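Local coordinates for SnoaL-like domain-containing protein (Methylibium petroleiphilum PM1, PDB 3G16) that is of unknown function but adopts a cystatin-like fold of the SnoaL-like, NTF2-related kind, whose members often hold small molecules in a cavity, at residues A[66-78]-A[89-103]. Residues are numbered along the deposited sequence; the frame is centred on the assembly and turned at random.
Sequences VETLGSYWTIDAL and IEWTHFKTNQDKVLR
Asp76 meets Glu90 and Thr92 of strand 89-95 through its CB and OD2. Its CB packs 3.4 Å from Glu90 O, which accepts the backbone N-H groups of both Asp76 and Ala77, from the same face of its plane. With CG beside its own backbone N (chi1 -55°) and 3.7 Å from Thr92 OG1, the side chain crosses that of Thr92 at about a right angle, and Thr92 OG1 donates to Asp76 OD2 over 2.7 Å, on its syn lone pair. OD1 accepts from Thr74 OG1, and each oxygen also holds a water. Shortened to an alanine, this position would probably leave the hydroxyls of Thr92 and Thr74 without the carboxylate oxygens that accept from them. The double pairing of Asp76 and Ala77 with Glu90 is a classic beta bulge in the antiparallel hairpin of strands 71-81 and 86-95, at the margin of the curved cystatin-like sheet. On the face carrying Trp73, the His93 ring lies between Trp73 NE1, 3.4 Å above one side, and Lys95 CG over the other, while NE2 shares a 2.7 Å hydrogen bond with Ser71 OG in the ring plane. Trp73 NE1 and, weakly, His93 ND1 hydrogen-bond to an unidentified molecule, probably from the crystallisation liquor, which may mark a pocket.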
loop_
_atom_site.group_PDB
_atom_site.type_symbol
_atom_site.label_atom_id
_atom_site.label_comp_id
_atom_site.label_asym_id
_atom_site.label_seq_id
_atom_site.Cartn_x
_atom_site.Cartn_y
_atom_site.Cartn_z
ATOM N N VAL A 66 15.695 15.165 2.352
ATOM C CA VAL A 66 16.401 15.562 1.124
ATOM C C VAL A 66 17.809 16.074 1.438
ATOM O O VAL A 66 18.796 15.719 0.789
ATOM C CB VAL A 66 15.589 16.598 0.350
ATOM C CG1 VAL A 66 16.413 17.293 -0.798
ATOM C CG2 VAL A 66 14.313 15.943 -0.171
ATOM N N GLU A 67 17.903 16.906 2.474
ATOM C CA GLU A 67 19.185 17.519 2.813
ATOM C C GLU A 67 20.188 16.524 3.288
ATOM O O GLU A 67 21.385 16.597 2.901
ATOM C CB GLU A 67 18.996 18.580 3.896
ATOM C CG GLU A 67 18.248 19.764 3.412
ATOM C CD GLU A 67 17.911 20.778 4.483
ATOM O OE1 GLU A 67 17.963 20.408 5.689
ATOM O OE2 GLU A 67 17.493 21.877 4.083
ATOM N N THR A 68 19.746 15.582 4.102
ATOM C CA THR A 68 20.691 14.643 4.733
ATOM C C THR A 68 20.900 13.345 3.978
ATOM O O THR A 68 22.013 12.804 3.968
ATOM C CB THR A 68 20.263 14.313 6.164
ATOM O OG1 THR A 68 19.053 13.589 6.153
ATOM C CG2 THR A 68 20.120 15.597 7.021
ATOM N N LEU A 69 19.845 12.830 3.343
ATOM C CA LEU A 69 19.919 11.562 2.649
ATOM C C LEU A 69 19.989 11.712 1.120
ATOM O O LEU A 69 20.288 10.743 0.425
ATOM C CB LEU A 69 18.690 10.717 2.960
ATOM C CG LEU A 69 18.331 10.430 4.435
ATOM C CD1 LEU A 69 17.081 9.630 4.533
ATOM C CD2 LEU A 69 19.538 9.731 5.111
ATOM N N GLY A 70 19.703 12.891 0.612
ATOM C CA GLY A 70 19.564 13.063 -0.824
ATOM C C GLY A 70 18.293 12.389 -1.342
ATOM O O GLY A 70 18.214 12.032 -2.540
ATOM N N SER A 71 17.286 12.198 -0.486
ATOM C CA SER A 71 16.060 11.531 -0.842
ATOM C C SER A 71 15.472 12.068 -2.145
ATOM O O SER A 71 15.458 13.253 -2.392
ATOM C CB SER A 71 15.047 11.730 0.236
ATOM O OG SER A 71 15.492 11.127 1.443
ATOM N N TYR A 72 15.046 11.139 -2.981
ATOM C CA TYR A 72 14.340 11.482 -4.220
ATOM C C TYR A 72 13.274 10.432 -4.376
ATOM O O TYR A 72 13.548 9.231 -4.321
ATOM C CB TYR A 72 15.282 11.450 -5.404
ATOM C CG TYR A 72 14.710 12.132 -6.645
ATOM C CD1 TYR A 72 13.806 11.465 -7.473
ATOM C CD2 TYR A 72 15.027 13.434 -6.945
ATOM C CE1 TYR A 72 13.263 12.108 -8.582
ATOM C CE2 TYR A 72 14.517 14.079 -8.096
ATOM C CZ TYR A 72 13.623 13.393 -8.890
ATOM O OH TYR A 72 13.062 14.003 -10.024
ATOM N N TRP A 73 12.038 10.863 -4.568
ATOM C CA TRP A 73 10.902 9.977 -4.671
ATOM C C TRP A 73 10.343 9.932 -6.084
ATOM O O TRP A 73 10.255 10.950 -6.761
ATOM C CB TRP A 73 9.797 10.488 -3.744
ATOM C CG TRP A 73 10.060 10.336 -2.319
ATOM C CD1 TRP A 73 9.682 9.267 -1.558
ATOM C CD2 TRP A 73 10.650 11.284 -1.413
ATOM N NE1 TRP A 73 10.058 9.454 -0.252
ATOM C CE2 TRP A 73 10.633 10.698 -0.125
ATOM C CE3 TRP A 73 11.217 12.545 -1.559
ATOM C CZ2 TRP A 73 11.115 11.378 1.004
ATOM C CZ3 TRP A 73 11.687 13.202 -0.431
ATOM C CH2 TRP A 73 11.631 12.607 0.827
ATOM N N THR A 74 9.850 8.779 -6.471
ATOM C CA THR A 74 9.136 8.600 -7.711
ATOM C C THR A 74 7.760 8.006 -7.453
ATOM O O THR A 74 7.574 7.176 -6.533
ATOM C CB THR A 74 9.902 7.727 -8.715
ATOM O OG1 THR A 74 10.102 6.413 -8.191
ATOM C CG2 THR A 74 11.250 8.354 -9.045
ATOM N N ILE A 75 6.788 8.414 -8.277
ATOM C CA ILE A 75 5.450 7.846 -8.284
ATOM C C ILE A 75 5.499 6.765 -9.342
ATOM O O ILE A 75 5.680 7.065 -10.527
ATOM C CB ILE A 75 4.380 8.879 -8.632
ATOM C CG1 ILE A 75 4.300 9.980 -7.562
ATOM C CG2 ILE A 75 3.038 8.193 -8.866
ATOM C CD1 ILE A 75 3.298 11.122 -7.876
ATOM N N ASP A 76 5.377 5.518 -8.921
ATOM C CA ASP A 76 5.464 4.384 -9.824
ATOM C C ASP A 76 4.112 3.868 -10.298
ATOM O O ASP A 76 3.997 3.292 -11.385
ATOM C CB ASP A 76 6.243 3.266 -9.146
ATOM C CG ASP A 76 7.609 3.719 -8.667
ATOM O OD1 ASP A 76 8.208 4.633 -9.290
ATOM O OD2 ASP A 76 8.096 3.150 -7.694
ATOM N N ALA A 77 3.090 4.011 -9.472
ATOM C CA ALA A 77 1.715 3.671 -9.855
ATOM C C ALA A 77 0.820 4.581 -9.076
ATOM O O ALA A 77 1.131 4.952 -7.942
ATOM C CB ALA A 77 1.375 2.170 -9.585
ATOM N N LEU A 78 -0.305 4.954 -9.648
ATOM C CA LEU A 78 -1.222 5.887 -9.021
ATOM C C LEU A 78 -2.647 5.398 -9.252
ATOM O O LEU A 78 -3.072 5.275 -10.406
ATOM C CB LEU A 78 -0.989 7.292 -9.595
ATOM C CG LEU A 78 -1.867 8.396 -9.087
ATOM C CD1 LEU A 78 -1.901 8.472 -7.529
ATOM C CD2 LEU A 78 -1.359 9.702 -9.744
ATOM N N ILE A 89 -0.765 5.071 -3.892
ATOM C CA ILE A 89 0.442 5.381 -4.645
ATOM C C ILE A 89 1.483 4.294 -4.391
ATOM O O ILE A 89 1.769 3.988 -3.201
ATOM C CB ILE A 89 1.069 6.729 -4.193
ATOM C CG1 ILE A 89 0.014 7.867 -4.172
ATOM C CG2 ILE A 89 2.295 7.077 -5.041
ATOM C CD1 ILE A 89 0.537 9.172 -3.529
ATOM N N GLU A 90 2.058 3.711 -5.437
ATOM C CA GLU A 90 3.230 2.832 -5.315
ATOM C C GLU A 90 4.391 3.753 -5.597
ATOM O O GLU A 90 4.346 4.496 -6.583
ATOM C CB GLU A 90 3.223 1.686 -6.312
ATOM C CG GLU A 90 4.300 0.654 -6.122
ATOM C CD GLU A 90 4.304 -0.384 -7.228
ATOM O OE1 GLU A 90 3.909 -0.028 -8.374
ATOM O OE2 GLU A 90 4.702 -1.527 -6.966
ATOM N N TRP A 91 5.368 3.778 -4.700
ATOM C CA TRP A 91 6.428 4.753 -4.763
ATOM C C TRP A 91 7.814 4.153 -4.530
ATOM O O TRP A 91 7.947 3.015 -4.039
ATOM C CB TRP A 91 6.153 5.884 -3.730
ATOM C CG TRP A 91 5.910 5.371 -2.334
ATOM C CD1 TRP A 91 4.689 5.262 -1.743
ATOM C CD2 TRP A 91 6.859 4.870 -1.368
ATOM N NE1 TRP A 91 4.804 4.703 -0.486
ATOM C CE2 TRP A 91 6.124 4.480 -0.216
ATOM C CE3 TRP A 91 8.248 4.763 -1.340
ATOM C CZ2 TRP A 91 6.738 3.943 0.924
ATOM C CZ3 TRP A 91 8.862 4.233 -0.206
ATOM C CH2 TRP A 91 8.095 3.830 0.909
ATOM N N THR A 92 8.834 4.937 -4.830
ATOM C CA THR A 92 10.207 4.587 -4.524
ATOM C C THR A 92 10.818 5.782 -3.823
ATOM O O THR A 92 10.667 6.926 -4.272
ATOM C CB THR A 92 11.038 4.229 -5.759
ATOM O OG1 THR A 92 10.426 3.095 -6.404
ATOM C CG2 THR A 92 12.499 3.874 -5.398
ATOM N N HIS A 93 11.489 5.502 -2.717
ATOM C CA HIS A 93 12.270 6.465 -1.963
ATOM C C HIS A 93 13.746 6.091 -2.210
ATOM O O HIS A 93 14.257 5.091 -1.680
ATOM C CB HIS A 93 11.884 6.392 -0.478
ATOM C CG HIS A 93 12.657 7.331 0.403
ATOM N ND1 HIS A 93 12.373 7.475 1.746
ATOM C CD2 HIS A 93 13.639 8.221 0.121
ATOM C CE1 HIS A 93 13.222 8.360 2.262
ATOM N NE2 HIS A 93 13.992 8.837 1.294
ATOM N N PHE A 94 14.424 6.866 -3.042
ATOM C CA PHE A 94 15.829 6.682 -3.317
ATOM C C PHE A 94 16.593 7.470 -2.269
ATOM O O PHE A 94 16.514 8.683 -2.231
ATOM C CB PHE A 94 16.211 7.203 -4.708
ATOM C CG PHE A 94 15.696 6.357 -5.839
ATOM C CD1 PHE A 94 16.339 5.198 -6.166
ATOM C CD2 PHE A 94 14.570 6.730 -6.558
ATOM C CE1 PHE A 94 15.863 4.389 -7.212
ATOM C CE2 PHE A 94 14.088 5.933 -7.604
ATOM C CZ PHE A 94 14.750 4.753 -7.889
ATOM N N LYS A 95 17.310 6.769 -1.398
ATOM C CA LYS A 95 18.148 7.420 -0.373
ATOM C C LYS A 95 19.502 7.562 -1.049
ATOM O O LYS A 95 20.451 6.829 -0.780
ATOM C CB LYS A 95 18.200 6.563 0.885
ATOM C CG LYS A 95 16.860 6.451 1.535
ATOM C CD LYS A 95 16.917 5.423 2.604
ATOM C CE LYS A 95 15.658 5.247 3.276
ATOM N NZ LYS A 95 15.987 4.226 4.321
ATOM N N THR A 96 19.589 8.548 -1.924
ATOM C CA THR A 96 20.673 8.678 -2.845
ATOM C C THR A 96 22.037 8.614 -2.214
ATOM O O THR A 96 22.934 7.872 -2.680
ATOM C CB THR A 96 20.522 9.994 -3.658
ATOM O OG1 THR A 96 19.171 10.084 -4.129
ATOM C CG2 THR A 96 21.533 10.056 -4.846
ATOM N N ASN A 97 22.210 9.409 -1.153
ATOM C CA ASN A 97 23.543 9.540 -0.574
ATOM C C ASN A 97 23.984 8.313 0.208
ATOM O O ASN A 97 25.174 8.203 0.530
ATOM C CB ASN A 97 23.597 10.782 0.295
ATOM C CG ASN A 97 23.371 12.066 -0.484
ATOM O OD1 ASN A 97 23.448 12.117 -1.715
ATOM N ND2 ASN A 97 23.054 13.115 0.264
ATOM N N GLN A 98 23.071 7.418 0.492
ATOM C CA GLN A 98 23.365 6.132 1.161
ATOM C C GLN A 98 23.424 4.974 0.163
ATOM O O GLN A 98 23.715 3.824 0.554
ATOM C CB GLN A 98 22.289 5.807 2.185
ATOM C CG GLN A 98 22.250 6.799 3.326
ATOM C CD GLN A 98 21.169 6.478 4.311
ATOM O OE1 GLN A 98 20.125 5.893 3.970
ATOM N NE2 GLN A 98 21.391 6.886 5.570
ATOM N N ASP A 99 23.140 5.247 -1.108
ATOM C CA ASP A 99 23.031 4.251 -2.132
ATOM C C ASP A 99 22.050 3.146 -1.699
ATOM O O ASP A 99 22.323 1.951 -1.845
ATOM C CB ASP A 99 24.404 3.642 -2.473
ATOM C CG ASP A 99 24.400 2.919 -3.813
ATOM O OD1 ASP A 99 23.634 3.344 -4.722
ATOM O OD2 ASP A 99 25.186 1.956 -3.965
ATOM N N LYS A 100 20.895 3.568 -1.188
ATOM C CA LYS A 100 19.844 2.638 -0.773
ATOM C C LYS A 100 18.552 2.997 -1.460
ATOM O O LYS A 100 18.323 4.156 -1.875
ATOM C CB LYS A 100 19.621 2.659 0.734
ATOM C CG LYS A 100 20.869 2.179 1.444
ATOM C CD LYS A 100 20.785 2.207 2.922
ATOM C CE LYS A 100 20.055 1.031 3.443
ATOM N NZ LYS A 100 20.560 0.735 4.827
ATOM N N VAL A 101 17.748 1.973 -1.668
ATOM C CA VAL A 101 16.459 2.093 -2.320
ATOM C C VAL A 101 15.400 1.453 -1.433
ATOM O O VAL A 101 15.600 0.334 -0.922
ATOM C CB VAL A 101 16.433 1.383 -3.677
ATOM C CG1 VAL A 101 15.082 1.512 -4.341
ATOM C CG2 VAL A 101 17.540 1.939 -4.594
ATOM N N LEU A 102 14.328 2.178 -1.166
ATOM C CA LEU A 102 13.190 1.652 -0.403
ATOM C C LEU A 102 11.949 1.863 -1.258
ATOM O O LEU A 102 11.670 2.985 -1.647
ATOM C CB LEU A 102 13.018 2.376 0.921
ATOM C CG LEU A 102 11.766 2.079 1.772
ATOM C CD1 LEU A 102 11.697 0.571 2.147
ATOM C CD2 LEU A 102 11.721 2.990 3.006
ATOM N N ARG A 103 11.229 0.796 -1.598
ATOM C CA ARG A 103 9.972 0.911 -2.317
ATOM C C ARG A 103 8.818 0.593 -1.374
ATOM O O ARG A 103 8.967 -0.078 -0.371
ATOM C CB ARG A 103 9.970 -0.008 -3.507
ATOM C CG ARG A 103 11.169 0.270 -4.421
ATOM C CD ARG A 103 10.943 -0.323 -5.756
ATOM N NE ARG A 103 12.140 -0.515 -6.601
ATOM C CZ ARG A 103 12.463 0.196 -7.677
ATOM N NH1 ARG A 103 11.772 1.248 -8.053
ATOM N NH2 ARG A 103 13.491 -0.181 -8.415
HETATM O O HOH W 1 22.488 15.784 0.434
HETATM O O HOH W 2 7.722 1.030 -6.108
HETATM O O HOH W 3 10.855 3.822 -9.721
#